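Local atomic coordinates of transcriptional regulator, MarR family (Silicibacter pomeroyi DSS-3, PDB entry 3BOQ), a protein that probably binds DNA as a dimeric transcription factor of the MarR family, through a winged helix-turn-helix domain in each subunit. Residues A106-D110 with A111-T115; S120-H123 with N124-A128; R132-D136 with Q137-E141. All coordinates share one frame; numbering follows the deposited sequence.

Contact 1 (A106-D110 with A111-T115); sequences AKLTD and AGLTT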
loop_
_atom_site.group_PDB
_atom_site.type_symbol
_atom_site.label_atom_id
_atom_site.label_comp_id
_atom_site.label_asym_id
_atom_site.label_seq_id
_atom_site.Cartn_x
_atom_site.Cartn_y
_atom_site.Cartn_z
ATOM N N ALA B 106 23.047 -1.475 -10.732
ATOM C CA ALA B 106 22.753 -2.596 -9.846
ATOM C C ALA B 106 22.423 -3.878 -10.619
ATOM O O ALA B 106 21.605 -3.873 -11.542
ATOM C CB ALA B 106 21.623 -2.230 -8.892
ATOM N N LYS B 107 23.095 -4.962 -10.233
ATOM C CA LYS B 107 22.950 -6.284 -10.827
ATOM C C LYS B 107 22.869 -7.295 -9.685
ATOM O O LYS B 107 23.533 -7.152 -8.654
ATOM C CB LYS B 107 24.171 -6.643 -11.678
ATOM C CG LYS B 107 24.240 -6.094 -13.106
ATOM C CD LYS B 107 25.648 -6.405 -13.679
ATOM C CE LYS B 107 26.032 -5.591 -14.927
ATOM N NZ LYS B 107 25.735 -6.287 -16.233
ATOM N N LEU B 108 22.052 -8.323 -9.876
ATOM C CA LEU B 108 21.986 -9.456 -8.954
ATOM C C LEU B 108 23.257 -10.302 -9.025
ATOM O O LEU B 108 23.725 -10.624 -10.116
ATOM C CB LEU B 108 20.791 -10.314 -9.349
ATOM C CG LEU B 108 19.412 -10.291 -8.695
ATOM C CD1 LEU B 108 19.034 -9.002 -7.970
ATOM C CD2 LEU B 108 18.427 -10.675 -9.738
ATOM N N THR B 109 23.828 -10.641 -7.868
ATOM C CA THR B 109 24.878 -11.651 -7.777
ATOM C C THR B 109 24.332 -12.997 -8.317
ATOM O O THR B 109 23.117 -13.127 -8.514
ATOM C CB THR B 109 25.364 -11.827 -6.304
ATOM O OG1 THR B 109 24.294 -12.314 -5.502
ATOM C CG2 THR B 109 25.836 -10.533 -5.689
ATOM N N ASP B 110 25.191 -13.998 -8.565
ATOM C CA ASP B 110 24.685 -15.285 -9.069
ATOM C C ASP B 110 23.712 -15.898 -8.069
ATOM O O ASP B 110 22.650 -16.410 -8.455
ATOM C CB ASP B 110 25.796 -16.276 -9.369
ATOM C CG ASP B 110 26.552 -15.944 -10.636
ATOM O OD1 ASP B 110 26.044 -15.094 -11.410
ATOM O OD2 ASP B 110 27.664 -16.520 -10.845
ATOM N N ALA B 111 24.084 -15.820 -6.788
ATOM C CA ALA B 111 23.278 -16.325 -5.684
ATOM C C ALA B 111 22.007 -15.489 -5.443
ATOM O O ALA B 111 21.000 -16.017 -4.981
ATOM C CB ALA B 111 24.124 -16.444 -4.399
ATOM N N GLY B 112 22.050 -14.201 -5.770
ATOM C CA GLY B 112 20.872 -13.342 -5.711
ATOM C C GLY B 112 19.836 -13.814 -6.718
ATOM O O GLY B 112 18.645 -13.846 -6.412
ATOM N N LEU B 113 20.281 -14.198 -7.916
ATOM C CA LEU B 113 19.367 -14.681 -8.952
ATOM C C LEU B 113 18.761 -16.074 -8.647
ATOM O O LEU B 113 17.587 -16.296 -8.897
ATOM C CB LEU B 113 20.034 -14.630 -10.335
ATOM C CG LEU B 113 19.266 -15.098 -11.576
ATOM C CD1 LEU B 113 18.017 -14.230 -11.864
ATOM C CD2 LEU B 113 20.210 -15.134 -12.774
ATOM N N THR B 114 19.552 -16.995 -8.102
ATOM C CA THR B 114 19.033 -18.257 -7.563
ATOM C C THR B 114 17.985 -18.031 -6.456
ATOM O O THR B 114 16.939 -18.672 -6.468
ATOM C CB THR B 114 20.176 -19.132 -7.014
ATOM O OG1 THR B 114 20.957 -19.633 -8.105
ATOM C CG2 THR B 114 19.628 -20.306 -6.189
ATOM N N THR B 115 18.285 -17.140 -5.503
ATOM C CA THR B 115 17.378 -16.801 -4.401
ATOM C C THR B 115 16.087 -16.186 -4.984
ATOM O O THR B 115 14.986 -16.513 -4.547
ATOM C CB THR B 115 18.057 -15.842 -3.342
ATOM O OG1 THR B 115 19.099 -16.537 -2.640
ATOM C CG2 THR B 115 17.057 -15.338 -2.295
#
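Thr-109 OG1 is held from two directions: it accepts from the backbone N of Gly-112 at 2.9 Å, with an N-H...O angle of 140°, and is also hydrogen-bonded to the carbonyl of Gly-90. Its chi1 of 64° holds OG1 between the backbone N and the carbonyl carbon, within reach of the Gly-112 amide. Thr-109 O takes Leu-113 N at 3.1 Å, and a residue further on Asp-110 O receives Thr-114 N at 3.2 Å. Were Thr-109 replaced by alanine, the amide of Gly-112 would probably lose its capping acceptor and the tie to Gly-90 would go. Beside the cap, Leu-108 crosses Leu-113 at about a right angle; Leu-108 CD2 lies 4.2 Å from Leu-113 CD1, while Leu-108 CG rests against the backbone of Gly-112. The same leucine continues onto Met-53, Leu-56 and Ala-57 of helix 47-58. One turn on, Ala-111 O accepts both Thr-115 N and, from the opposite face of its plane, Thr-115 OG1 at 3.1 Å. This is a threonine N-cap with a hydrophobic staple, starting the helix that follows the second wing strand of a MarR-type winged helix-turn-helix.

Contact 2 (S120-H123 with N124-A128); sequences SEAH and NRILA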
loop_
_atom_site.group_PDB
_atom_site.type_symbol
_atom_site.label_atom_id
_atom_site.label_comp_id
_atom_site.label_asym_id
_atom_site.label_seq_id
_atom_site.Cartn_x
_atom_site.Cartn_y
_atom_site.Cartn_z
ATOM N N SER B 120 10.468 -16.144 -5.937
ATOM C CA SER B 120 9.428 -15.901 -6.921
ATOM C C SER B 120 8.382 -17.018 -6.871
ATOM O O SER B 120 7.190 -16.754 -6.942
ATOM C CB SER B 120 10.073 -15.821 -8.300
ATOM O OG SER B 120 9.177 -15.283 -9.228
ATOM N N GLU B 121 8.836 -18.258 -6.731
ATOM C CA GLU B 121 7.965 -19.415 -6.578
ATOM C C GLU B 121 7.136 -19.254 -5.298
ATOM O O GLU B 121 5.898 -19.401 -5.319
ATOM C CB GLU B 121 8.819 -20.692 -6.523
ATOM C CG GLU B 121 8.188 -21.959 -7.059
ATOM C CD GLU B 121 9.243 -23.059 -7.432
ATOM O OE1 GLU B 121 10.445 -22.975 -7.011
ATOM O OE2 GLU B 121 8.857 -24.026 -8.148
ATOM N N ALA B 122 7.831 -18.941 -4.202
ATOM C CA ALA B 122 7.242 -18.744 -2.866
ATOM C C ALA B 122 6.205 -17.623 -2.832
ATOM O O ALA B 122 5.151 -17.768 -2.223
ATOM C CB ALA B 122 8.341 -18.473 -1.830
ATOM N N HIS B 123 6.539 -16.516 -3.484
ATOM C CA HIS B 123 5.709 -15.312 -3.555
ATOM C C HIS B 123 4.337 -15.597 -4.223
ATOM O O HIS B 123 3.297 -15.170 -3.708
ATOM C CB HIS B 123 6.464 -14.241 -4.357
ATOM C CG HIS B 123 5.640 -13.047 -4.705
ATOM N ND1 HIS B 123 4.759 -13.038 -5.763
ATOM C CD2 HIS B 123 5.580 -11.812 -4.154
ATOM C CE1 HIS B 123 4.184 -11.852 -5.841
ATOM N NE2 HIS B 123 4.664 -11.093 -4.873
ATOM N N ASN B 124 4.372 -16.284 -5.374
ATOM C CA ASN B 124 3.186 -16.639 -6.127
ATOM C C ASN B 124 2.363 -17.732 -5.458
ATOM O O ASN B 124 1.140 -17.752 -5.593
ATOM C CB ASN B 124 3.558 -17.065 -7.556
ATOM C CG ASN B 124 4.178 -15.919 -8.373
ATOM O OD1 ASN B 124 4.131 -14.758 -7.975
ATOM N ND2 ASN B 124 4.759 -16.252 -9.508
ATOM N N ARG B 125 3.014 -18.665 -4.763
ATOM C CA ARG B 125 2.291 -19.585 -3.903
ATOM C C ARG B 125 1.597 -18.837 -2.719
ATOM O O ARG B 125 0.428 -19.075 -2.439
ATOM C CB ARG B 125 3.207 -20.740 -3.414
ATOM C CG ARG B 125 2.482 -21.699 -2.456
ATOM C CD ARG B 125 3.289 -22.909 -1.975
ATOM N NE ARG B 125 4.728 -22.704 -2.042
ATOM C CZ ARG B 125 5.450 -22.011 -1.157
ATOM N NH1 ARG B 125 4.869 -21.427 -0.109
ATOM N NH2 ARG B 125 6.760 -21.887 -1.334
ATOM N N ILE B 126 2.308 -17.936 -2.041
ATOM C CA ILE B 126 1.730 -17.253 -0.870
ATOM C C ILE B 126 0.518 -16.411 -1.284
ATOM O O ILE B 126 -0.543 -16.455 -0.635
ATOM C CB ILE B 126 2.790 -16.407 -0.080
ATOM C CG1 ILE B 126 3.844 -17.321 0.580
ATOM C CG2 ILE B 126 2.140 -15.589 1.014
ATOM C CD1 ILE B 126 5.223 -16.674 0.672
ATOM N N LEU B 127 0.679 -15.668 -2.375
ATOM C CA LEU B 127 -0.380 -14.832 -2.907
ATOM C C LEU B 127 -1.633 -15.658 -3.282
ATOM O O LEU B 127 -2.775 -15.312 -2.860
ATOM C CB LEU B 127 0.144 -13.976 -4.081
ATOM C CG LEU B 127 -0.759 -12.904 -4.703
ATOM C CD1 LEU B 127 -1.118 -11.768 -3.725
ATOM C CD2 LEU B 127 -0.065 -12.347 -5.946
ATOM N N ALA B 128 -1.409 -16.742 -4.037
ATOM C CA ALA B 128 -2.463 -17.741 -4.376
ATOM C C ALA B 128 -3.176 -18.259 -3.128
ATOM O O ALA B 128 -4.413 -18.249 -3.055
ATOM C CB ALA B 128 -1.897 -18.901 -5.182
#
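His-123 meets the next residue, Asn-124, with the ND1 edge of its imidazole. From CB the side chain leaves with CG anti to the backbone N (chi1 170°), and CG stays close to the amide of Asn-124. His-123 ND1 then finds the side-chain carbonyl: it donates to Asn-124 OD1 at 2.9 Å, with an N-H...O angle of 159°. OD1 sits at the ring edge, nearly in the imidazole plane, although ring and amide planes are 73° apart. His-123 CE1 passes 3.6 Å from Asn-124 OD1 and also comes near Leu-127 CD2. The bond helps to fix the ring's rotation and is consistent with a proton on ND1, while the ring stacks with Phe-50 and packs on Trp-21 of the second subunit. Here helix 110-130 meets both helix 47-58 of its own winged-helix domain and the second subunit of the MarR-type dimer. The helix's own backbone bonds, N-H of i+4 to O of i, include Ile-126 N to Ala-122 O at 2.9 Å. On the flank away from the imidazole, Arg-125 bends at chi3, bringing NH2 to 3.8 Å from Ala-122 CB; Ala-122 O lies over one guanidinium face, offset toward the rim. The charged end of Arg-125 is claimed by Glu-42, whose OE1 forms a salt bridge with NH1. Ile-126 lays CG1 and CD1 against Ala-122 O, each at 3.1 Å, and packs onward against Leu-35 and Gln-38 of helix 12-43.

Contact 3 (R132-D136 with Q137-E141); sequences RAVSD and QDMVE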
loop_
_atom_site.group_PDB
_atom_site.type_symbol
_atom_site.label_atom_id
_atom_site.label_comp_id
_atom_site.label_asym_id
_atom_site.label_seq_id
_atom_site.Cartn_x
_atom_site.Cartn_y
_atom_site.Cartn_z
ATOM N N ARG B 132 -7.292 -17.509 -1.927
ATOM C CA ARG B 132 -7.684 -18.857 -2.324
ATOM C C ARG B 132 -9.182 -19.024 -2.465
ATOM O O ARG B 132 -9.647 -19.996 -3.120
ATOM C CB ARG B 132 -7.120 -19.890 -1.359
ATOM C CG ARG B 132 -7.738 -19.817 0.021
ATOM C CD ARG B 132 -7.038 -20.712 0.973
ATOM N NE ARG B 132 -7.574 -20.587 2.320
ATOM C CZ ARG B 132 -7.117 -19.738 3.247
ATOM N NH1 ARG B 132 -6.127 -18.896 2.970
ATOM N NH2 ARG B 132 -7.660 -19.739 4.468
ATOM N N ALA B 133 -9.923 -18.087 -1.862
ATOM C CA ALA B 133 -11.384 -18.135 -1.857
ATOM C C ALA B 133 -11.891 -17.112 -2.838
ATOM O O ALA B 133 -13.090 -16.999 -3.099
ATOM C CB ALA B 133 -11.935 -17.872 -0.456
ATOM N N VAL B 134 -10.982 -16.345 -3.393
ATOM C CA VAL B 134 -11.384 -15.289 -4.318
ATOM C C VAL B 134 -11.710 -15.893 -5.694
ATOM O O VAL B 134 -11.000 -16.774 -6.222
ATOM C CB VAL B 134 -10.348 -14.152 -4.352
ATOM C CG1 VAL B 134 -10.833 -12.981 -5.186
ATOM C CG2 VAL B 134 -10.048 -13.677 -2.914
ATOM N N SER B 135 -12.833 -15.459 -6.238
ATOM C CA SER B 135 -13.261 -15.915 -7.526
ATOM C C SER B 135 -12.505 -15.235 -8.684
ATOM O O SER B 135 -12.176 -14.046 -8.623
ATOM C CB SER B 135 -14.763 -15.690 -7.668
ATOM O OG SER B 135 -14.962 -14.342 -7.945
ATOM N N ASP B 136 -12.267 -15.991 -9.745
ATOM C CA ASP B 136 -11.694 -15.448 -10.963
ATOM C C ASP B 136 -12.452 -14.238 -11.467
ATOM O O ASP B 136 -11.823 -13.261 -11.827
ATOM C CB ASP B 136 -11.672 -16.490 -12.070
ATOM C CG ASP B 136 -10.658 -17.580 -11.836
ATOM O OD1 ASP B 136 -9.673 -17.370 -11.115
ATOM O OD2 ASP B 136 -10.811 -18.657 -12.448
ATOM N N GLN B 137 -13.786 -14.292 -11.503
ATOM C CA GLN B 137 -14.593 -13.175 -11.998
ATOM C C GLN B 137 -14.338 -11.887 -11.227
ATOM O O GLN B 137 -14.132 -10.851 -11.832
ATOM C CB GLN B 137 -16.105 -13.499 -12.009
ATOM C CG GLN B 137 -16.920 -12.508 -12.888
ATOM C CD GLN B 137 -18.454 -12.701 -12.861
ATOM O OE1 GLN B 137 -18.981 -13.616 -12.234
ATOM N NE2 GLN B 137 -19.162 -11.825 -13.561
ATOM N N ASP B 138 -14.366 -11.938 -9.896
ATOM C CA ASP B 138 -14.104 -10.743 -9.079
ATOM C C ASP B 138 -12.733 -10.141 -9.373
ATOM O O ASP B 138 -12.617 -8.913 -9.422
ATOM C CB ASP B 138 -14.206 -11.049 -7.597
ATOM C CG ASP B 138 -15.616 -10.959 -7.081
ATOM O OD1 ASP B 138 -16.519 -10.470 -7.797
ATOM O OD2 ASP B 138 -15.838 -11.371 -5.930
HETATM N N MSE B 139 -11.719 -10.998 -9.571
HETATM C CA MSE B 139 -10.347 -10.572 -9.854
HETATM C C MSE B 139 -10.232 -9.933 -11.233
HETATM O O MSE B 139 -9.635 -8.873 -11.362
HETATM C CB MSE B 139 -9.373 -11.752 -9.786
HETATM C CG MSE B 139 -9.055 -12.199 -8.395
HETATM SE SE MSE B 139 -7.522 -13.409 -8.361
HETATM C CE MSE B 139 -8.380 -15.017 -8.998
ATOM N N VAL B 140 -10.786 -10.602 -12.257
ATOM C CA VAL B 140 -10.879 -10.080 -13.624
ATOM C C VAL B 140 -11.626 -8.728 -13.652
ATOM O O VAL B 140 -11.167 -7.789 -14.300
ATOM C CB VAL B 140 -11.502 -11.129 -14.601
ATOM C CG1 VAL B 140 -11.686 -10.553 -15.985
ATOM C CG2 VAL B 140 -10.611 -12.367 -14.688
ATOM N N GLU B 141 -12.740 -8.618 -12.930
ATOM C CA GLU B 141 -13.531 -7.374 -12.921
ATOM C C GLU B 141 -12.859 -6.220 -12.158
ATOM O O GLU B 141 -12.911 -5.078 -12.631
ATOM C CB GLU B 141 -14.972 -7.624 -12.458
ATOM C CG GLU B 141 -15.751 -8.447 -13.500
ATOM C CD GLU B 141 -17.132 -8.889 -13.052
ATOM O OE1 GLU B 141 -17.429 -8.866 -11.840
ATOM O OE2 GLU B 141 -17.934 -9.281 -13.923
#
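Ser-135 OG accepts from the backbone N of Asp-138 at 3.2 Å, in a fairly straight bond with an N-H...O angle of 163°, and so caps the first turn of helix 136-153. Asp-138 also lays its CB 3.4 Å from Ser-135 OG, and the serine thus meets both the amide and the root of the side chain. Ser-135 OG can do this because it stands between the backbone N and the carbonyl carbon (chi1 78°). Ser-135 O takes Met-139 N, and Asp-136 O takes Val-140 N at 2.9 Å. Residue 139 is selenomethionine, and it spans two neighbours of the cap. Met-139 CG packs on Val-134 CG1 at 3.8 Å, while the bend at chi3 brings Met-139 CE to 3.4 Å from Asp-136 OD1. Val-134 and Met-139, either side of the serine N-cap in sequence, form a hydrophobic staple at the dimer interface of the MarR-type fold. Further along, Gln-137 reaches one turn ahead with an extended chain, and its NE2 donates to Glu-141 OE2 at 2.8 Å from above the carboxylate plane.

The second subunit supplies the next layer on one part of this turn. Its Arg-13 forms a salt bridge through NH1 with Asp-136 OD1, and the same nitrogen donates to Val-134 O, while its Met-153 packs on Val-134. Arg-13 of the second subunit thereby grips the loop and the first residue of the helix together. With the carboxylate of Asp-136 at the N-terminal end of helix 136-153, its negative charge is likely to be stabilised both by the helix dipole and by the arginine from across the dimer interface.

The three contacts follow one another along the chain. Contact 1 starts helix 110-130 and contact 2 lies further along it, their centres about 19 Å apart and their nearest atoms about 5 Å apart. Contact 3 begins the next helix, 136-153, with its centre about 17 Å from that of contact 2. Contacts 1 and 3 lie on opposite sides of the chain's centre, about 34 Å apart between centres, and both open a helix with a side-chain cap. Contacts 2 and 3 both touch the second subunit, whereas contact 1 does not, so helix 110-130 runs from the wing of the presumed DNA-binding domain toward the dimer interface.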